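Local coordinates for 3-guanidinopropionase (Pseudomonas aeruginosa, PDB 3NIQ) that hydrolyses 3-guanidinopropanoate to beta-alanine and urea with two manganese ions per subunit, acts weakly on 4-guanidinobutanoate and has no activity on arginine or agmatine, at the interface of chains A and B. Coordinates in Å, arbitrary orientation; residue numbers count along the deposited sequence, not the author numbering. Chains: chain A/B, 3-guanidinopropionase.

The interface of chains A and B. Residues chain A 11, 16, 69; chain B 158, 193.
The phenolic oxygen OH of B:Tyr193 receives a weak hydrogen bond from NH2 of A:Arg16, 3.1 Å away. The bond is bent, with 146° at the hydrogen. The oxygen also lies 3.5 Å from NE of A:Arg16, so it faces the side of the guanidinium that carries NE and NH2, somewhat out of the plane of that group. The two side chains arrive from opposite directions. A:Arg16 is extended from CG to NE and then turns about the CD-NE bond (chi4 -70°), which leaves the guanidinium tilted by 32° to the ring and NH2 just outside the rim, beside the CE2 and hydroxyl side and raised off the ring plane. Arginine suits this place because it combines reach with several N-H groups; tyrosine supplies a polar tip on a rigid apolar plate.

On that same side of the ring plane, but over the face near its rim, stands CD of A:Arg69, 4.0 Å from CE1. Arginine suits because its methylenes can lie on an aromatic face while its guanidinium turns steeply away. The methyl CB of A:Ala11 meets the ring at its edge, in plane, at 3.9 Å from CE2. The same methyl lies over one face of the A:Arg16 guanidinium and thus bridges the arginine and the tyrosine. A small side chain fits this angle between two flat groups. On its backbone side, A:Ala11 places its carbonyl O 3.4 Å from CE1 of B:Phe158, a peripheral touch in which a flat apolar ring offers its carbon rim without a hydrogen bond.

All five residues belong to loops, and B:Tyr193 is the main projection, burying 61 Å² against chain A. Within this patch, packing probably contributes more than the weak bond. The patch joins neighbouring subunits of the homohexamer; it contains none of the manganese ligands, and its likely role is to steady surface loops as the enzyme assembles.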
# COMPACT_ATOMS: atom_id res chain seq x y z
N ALA A 11 6.57 -25.37 -16.13
CA ALA A 11 5.64 -25.04 -15.03
C ALA A 11 4.90 -26.27 -14.50
O ALA A 11 4.29 -26.23 -13.43
CB ALA A 11 4.65 -23.97 -15.45
N ARG A 16 5.32 -21.48 -10.77
CA ARG A 16 5.66 -20.18 -11.34
C ARG A 16 6.22 -19.18 -10.32
O ARG A 16 6.76 -18.14 -10.69
CB ARG A 16 4.44 -19.58 -12.05
CG ARG A 16 4.02 -20.40 -13.24
CD ARG A 16 2.75 -19.86 -13.90
NE ARG A 16 2.41 -20.67 -15.07
CZ ARG A 16 3.10 -20.70 -16.22
NH1 ARG A 16 4.20 -19.95 -16.41
NH2 ARG A 16 2.69 -21.49 -17.20
N ARG A 69 2.87 -17.89 -20.24
CA ARG A 69 2.92 -19.29 -20.65
C ARG A 69 3.60 -19.43 -22.03
O ARG A 69 4.17 -18.46 -22.55
CB ARG A 69 1.51 -19.91 -20.57
CG ARG A 69 0.91 -19.74 -19.17
CD ARG A 69 -0.38 -20.53 -18.91
NE ARG A 69 -1.00 -20.16 -17.63
CZ ARG A 69 -1.73 -19.06 -17.45
NH1 ARG A 69 -1.94 -18.23 -18.47
NH2 ARG A 69 -2.28 -18.79 -16.26
N PHE B 158 1.42 -31.33 -11.61
CA PHE B 158 2.60 -31.86 -10.89
C PHE B 158 2.47 -33.37 -10.61
O PHE B 158 2.53 -33.80 -9.46
CB PHE B 158 2.82 -31.10 -9.56
CG PHE B 158 2.72 -29.59 -9.69
CD1 PHE B 158 3.79 -28.84 -10.18
CD2 PHE B 158 1.55 -28.92 -9.31
CE1 PHE B 158 3.70 -27.45 -10.30
CE2 PHE B 158 1.44 -27.52 -9.42
CZ PHE B 158 2.51 -26.78 -9.91
N TYR B 193 -0.58 -23.30 -22.32
CA TYR B 193 0.50 -24.29 -22.41
C TYR B 193 0.74 -24.87 -23.80
O TYR B 193 1.88 -24.94 -24.26
CB TYR B 193 0.27 -25.42 -21.41
CG TYR B 193 0.44 -24.98 -19.99
CD1 TYR B 193 -0.68 -24.79 -19.15
CD2 TYR B 193 1.71 -24.73 -19.47
CE1 TYR B 193 -0.52 -24.38 -17.82
CE2 TYR B 193 1.88 -24.32 -18.15
CZ TYR B 193 0.77 -24.15 -17.33
OH TYR B 193 0.96 -23.75 -16.04